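Glutamic acid/alanine-rich protein (Trypanosoma congolense, PDB 2Y44) probably serves as a helical-bundle coat protein on the surface of the parasite, the chain described being its ectodomain. Local coordinates at residues T76-S79 with D80-H84; K161-K164 with S165-D169. All coordinates share one frame; numbering follows the deposited sequence.

Both contacts are short runs of about two and a half turns on long helices, contact 1 on helix 57-107 and contact 2 on helix 149-183, and the two helices lie against each other in the helical ectodomain. The centres of the two contacts are about 11 Å apart. The joint between them is partly polar: H84 ND1 of contact 1 sits 2.6 Å from D169 OD2 of contact 2, a probable hydrogen bond, and the same carboxylate oxygen comes 3.3 Å from A81 CA. Around this pair the packing is close, with V77 CG1 3.3 Å from D169 O and L166 CD2 3.5 Å from A81 O. Contact 2 has its centre about 5 Å from that of the chain, contact 1 about 11 Å.

Contact 1. Residues T76-S79 with D80-H84; sequences TVVS and DARKH
R82 lays its guanidinium beside V78, and the valine methyl CG1 covers one face of the flat group, off toward its rim. CG1 stands 3.4 Å from R82 NH1, in plain van der Waals contact. The two side chains run alongside each other and point the same way. R82 CG is anti to its own carbonyl carbon (chi1 -76°), and the chain is extended from CG to NE, which carries the head back along the helix to V78.

One residue further on, a single water ties S79, D80 and K83 together. It lies 2.6 Å from S79 OG, donates to D80 OD1 at 2.9 Å and accepts from K83 NZ at 2.8 Å. The lysine and the carboxylate are therefore bridged through water, an arrangement that would probably soften both charges. The S79 rotation (chi1 172°) sets OG beside its own carbonyl carbon, within reach of the water, and the extended K83 chain passes S79 with CE 3.8 Å from that OG. T76 and D80 also lie side by side, with CG2 of the threonine 4.1 Å from OD2 of the aspartate.

All this rides on the i to i+4 bonding of helix 57-107, one of the long helices of the bundle. A81 N to V77 O is its short bond here, 2.7 Å, whereas K83 N to S79 O is weak. The inward side carries V77, V78 and A81: V78 packs on V29, V30 and A33 of helix 18-53, while V77 meets T172 and A173 of helix 149-183. T76 OG1 is hydrogen-bonded to Q72 O, one turn earlier.

Contact 2. Residues K161-K164 with S165-D169; sequences KGLK and SLEDD
E167 folds back over the preceding turn, crossing both L163 and K164 at a slant. Its CG is anti to its own carbonyl carbon (chi1 -74°) and the chain runs extended from there, so that the carboxylate ends above the backbone where the two residues join. OE2 comes 3.8 Å from L163 CG, while OE1 lies 3.6 Å from K164 CA. These are contacts of a carboxylate with carbon; OE1 is hydrogen-bonded to S131 OG of helix 131-144, and OE2 also has a hydrogen-bonding partner outside these two segments.

L163 takes the other course: its CG is anti to the backbone N (chi1 -162°), and the branch turns to V129 and to L134 of helix 131-144. L166 shares the apolar side, its CD1 at 4.4 Å from L163 CD1, a loose touch of methyl groups. L166 also reaches H84 and L88 of helix 57-107 and S22 and A25 of helix 18-53.

These residues are two and a half turns of helix 149-183 inside a bundle of long helices, with leucines wedged between neighbours and charged residues such as K161 and K164 on the exposed side. Regular i to i+4 bonds hold the run together: E167 N meets L163 O at 2.9 Å, and D168 N meets K164 O at 2.8 Å.

S165 adds a side-chain bond to this ladder. K161 O takes the backbone N of S165 at 3.0 Å and, more weakly, its OG at 3.4 Å, so two donors of one residue share a single carbonyl. Toward the C-terminal end, D168 swings its carboxylate away from K164, and OD1 forms a salt bridge with R171 NH2.

Contact 1. Residues T76-S79 with D80-H84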
loop_
_atom_site.group_PDB
_atom_site.type_symbol
_atom_site.label_atom_id
_atom_site.label_comp_id
_atom_site.label_asym_id
_atom_site.label_seq_id
_atom_site.Cartn_x
_atom_site.Cartn_y
_atom_site.Cartn_z
ATOM N N THR A 76 -4.665 14.142 -7.311
ATOM C CA THR A 76 -5.390 13.079 -7.975
ATOM C C THR A 76 -5.008 11.744 -7.327
ATOM O O THR A 76 -5.832 10.853 -7.157
ATOM C CB THR A 76 -5.068 13.094 -9.474
ATOM O OG1 THR A 76 -5.564 14.327 -10.020
ATOM C CG2 THR A 76 -5.741 11.909 -10.197
ATOM N N VAL A 77 -3.729 11.596 -6.990
ATOM C CA VAL A 77 -3.275 10.355 -6.373
ATOM C C VAL A 77 -3.932 10.119 -5.018
ATOM O O VAL A 77 -4.230 8.982 -4.671
ATOM C CB VAL A 77 -1.754 10.271 -6.229
ATOM C CG1 VAL A 77 -1.314 8.875 -5.763
ATOM C CG2 VAL A 77 -1.042 10.641 -7.540
ATOM N N VAL A 78 -4.193 11.184 -4.255
ATOM C CA VAL A 78 -4.843 11.017 -2.953
ATOM C C VAL A 78 -6.187 10.309 -3.158
ATOM O O VAL A 78 -6.525 9.380 -2.436
ATOM C CB VAL A 78 -5.061 12.377 -2.254
ATOM C CG1 VAL A 78 -5.939 12.208 -1.006
ATOM C CG2 VAL A 78 -3.717 12.974 -1.877
ATOM N N SER A 79 -6.936 10.777 -4.142
ATOM C CA SER A 79 -8.253 10.220 -4.438
ATOM C C SER A 79 -8.129 8.737 -4.845
ATOM O O SER A 79 -8.807 7.870 -4.288
ATOM C CB SER A 79 -8.921 11.035 -5.548
ATOM O OG SER A 79 -10.113 10.417 -5.994
ATOM N N ASP A 80 -7.161 8.447 -5.711
ATOM C CA ASP A 80 -6.920 7.074 -6.179
ATOM C C ASP A 80 -6.457 6.161 -5.023
ATOM O O ASP A 80 -6.917 5.032 -4.880
ATOM C CB ASP A 80 -5.819 7.087 -7.265
ATOM C CG ASP A 80 -6.308 7.554 -8.635
ATOM O OD1 ASP A 80 -7.527 7.616 -8.895
ATOM O OD2 ASP A 80 -5.436 7.897 -9.463
ATOM N N ALA A 81 -5.524 6.654 -4.210
ATOM C CA ALA A 81 -4.998 5.898 -3.082
ATOM C C ALA A 81 -6.109 5.467 -2.100
ATOM O O ALA A 81 -6.139 4.299 -1.665
ATOM C CB ALA A 81 -3.903 6.696 -2.385
ATOM N N ARG A 82 -7.020 6.394 -1.756
ATOM C CA ARG A 82 -8.093 6.095 -0.786
ATOM C C ARG A 82 -9.011 5.001 -1.351
ATOM O O ARG A 82 -9.472 4.102 -0.630
ATOM C CB ARG A 82 -8.920 7.362 -0.507
ATOM C CG ARG A 82 -8.183 8.315 0.414
ATOM C CD ARG A 82 -8.809 9.692 0.375
ATOM N NE ARG A 82 -8.284 10.487 1.484
ATOM C CZ ARG A 82 -8.345 11.810 1.565
ATOM N NH1 ARG A 82 -8.958 12.521 0.629
ATOM N NH2 ARG A 82 -7.785 12.419 2.602
ATOM N N LYS A 83 -9.197 5.027 -2.651
ATOM C CA LYS A 83 -10.040 4.025 -3.314
ATOM C C LYS A 83 -9.316 2.689 -3.321
ATOM O O LYS A 83 -9.901 1.652 -3.020
ATOM C CB LYS A 83 -10.347 4.454 -4.737
ATOM C CG LYS A 83 -11.329 5.634 -4.846
ATOM C CD LYS A 83 -11.409 6.120 -6.301
ATOM C CE LYS A 83 -12.327 7.341 -6.460
ATOM N NZ LYS A 83 -12.341 7.798 -7.919
ATOM N N HIS A 84 -8.047 2.706 -3.710
ATOM C CA HIS A 84 -7.249 1.474 -3.723
ATOM C C HIS A 84 -7.142 0.835 -2.350
ATOM O O HIS A 84 -7.241 -0.362 -2.215
ATOM C CB HIS A 84 -5.871 1.741 -4.288
ATOM C CG HIS A 84 -5.892 2.202 -5.711
ATOM N ND1 HIS A 84 -4.878 2.950 -6.270
ATOM C CD2 HIS A 84 -6.811 2.026 -6.686
ATOM C CE1 HIS A 84 -5.147 3.164 -7.545
ATOM N NE2 HIS A 84 -6.335 2.648 -7.812
HETATM O O HOH W 1 -9.909 9.116 -8.230
#

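Contact 2. Residues K161-K164 with S165-D169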
loop_
_atom_site.group_PDB
_atom_site.type_symbol
_atom_site.label_atom_id
_atom_site.label_comp_id
_atom_site.label_asym_id
_atom_site.label_seq_id
_atom_site.Cartn_x
_atom_site.Cartn_y
_atom_site.Cartn_z
ATOM N N LYS A 161 -1.969 -7.627 -6.495
ATOM C CA LYS A 161 -2.347 -6.556 -7.417
ATOM C C LYS A 161 -2.763 -5.326 -6.645
ATOM O O LYS A 161 -2.340 -4.211 -6.969
ATOM C CB LYS A 161 -3.501 -7.015 -8.309
ATOM C CG LYS A 161 -3.865 -5.996 -9.407
ATOM C CD LYS A 161 -4.378 -6.647 -10.697
ATOM C CE LYS A 161 -5.308 -5.700 -11.466
ATOM N NZ LYS A 161 -4.947 -4.270 -11.208
ATOM N N GLY A 162 -3.574 -5.519 -5.601
ATOM C CA GLY A 162 -4.102 -4.329 -4.907
ATOM C C GLY A 162 -2.997 -3.604 -4.161
ATOM O O GLY A 162 -2.965 -2.341 -4.102
ATOM N N LEU A 163 -2.078 -4.380 -3.587
ATOM C CA LEU A 163 -0.940 -3.780 -2.882
ATOM C C LEU A 163 0.039 -3.105 -3.852
ATOM O O LEU A 163 0.529 -2.013 -3.567
ATOM C CB LEU A 163 -0.213 -4.802 -1.985
ATOM C CG LEU A 163 0.717 -4.256 -0.885
ATOM C CD1 LEU A 163 0.056 -3.128 -0.122
ATOM C CD2 LEU A 163 1.140 -5.339 0.101
ATOM N N LYS A 164 0.301 -3.732 -5.002
ATOM C CA LYS A 164 1.106 -3.069 -6.042
ATOM C C LYS A 164 0.503 -1.705 -6.452
ATOM O O LYS A 164 1.248 -0.739 -6.737
ATOM C CB LYS A 164 1.227 -3.951 -7.294
ATOM C CG LYS A 164 2.237 -5.076 -7.133
ATOM C CD LYS A 164 2.329 -5.874 -8.407
ATOM C CE LYS A 164 3.524 -6.826 -8.364
ATOM N NZ LYS A 164 3.510 -7.799 -9.495
ATOM N N SER A 165 -0.823 -1.645 -6.531
ATOM C CA SER A 165 -1.511 -0.373 -6.884
ATOM C C SER A 165 -1.158 0.669 -5.863
ATOM O O SER A 165 -0.887 1.814 -6.226
ATOM C CB SER A 165 -3.030 -0.504 -6.967
ATOM O OG SER A 165 -3.417 -1.239 -8.110
ATOM N N LEU A 166 -1.231 0.303 -4.571
ATOM C CA LEU A 166 -0.973 1.314 -3.526
ATOM C C LEU A 166 0.502 1.699 -3.531
ATOM O O LEU A 166 0.854 2.866 -3.329
ATOM C CB LEU A 166 -1.325 0.751 -2.142
ATOM C CG LEU A 166 -2.818 0.760 -1.886
ATOM C CD1 LEU A 166 -3.161 -0.217 -0.749
ATOM C CD2 LEU A 166 -3.279 2.219 -1.574
ATOM N N GLU A 167 1.369 0.732 -3.838
ATOM C CA GLU A 167 2.817 1.008 -3.930
ATOM C C GLU A 167 3.075 1.944 -5.096
ATOM O O GLU A 167 3.869 2.870 -4.971
ATOM C CB GLU A 167 3.638 -0.286 -4.079
ATOM C CG GLU A 167 3.741 -1.085 -2.780
ATOM C CD GLU A 167 4.080 -2.555 -3.017
ATOM O OE1 GLU A 167 4.206 -2.972 -4.194
ATOM O OE2 GLU A 167 4.205 -3.284 -2.008
ATOM N N ASP A 168 2.352 1.749 -6.197
ATOM C CA ASP A 168 2.494 2.665 -7.348
ATOM C C ASP A 168 1.944 4.029 -6.970
ATOM O O ASP A 168 2.527 5.061 -7.279
ATOM C CB ASP A 168 1.759 2.166 -8.579
ATOM C CG ASP A 168 2.083 2.990 -9.825
ATOM O OD1 ASP A 168 3.281 3.097 -10.183
ATOM O OD2 ASP A 168 1.155 3.581 -10.406
ATOM N N ASP A 169 0.824 4.043 -6.261
ATOM C CA ASP A 169 0.296 5.322 -5.788
ATOM C C ASP A 169 1.339 6.115 -4.970
ATOM O O ASP A 169 1.551 7.321 -5.225
ATOM C CB ASP A 169 -0.913 5.077 -4.898
ATOM C CG ASP A 169 -2.095 4.563 -5.633
ATOM O OD1 ASP A 169 -2.182 4.727 -6.871
ATOM O OD2 ASP A 169 -2.975 4.078 -4.917
#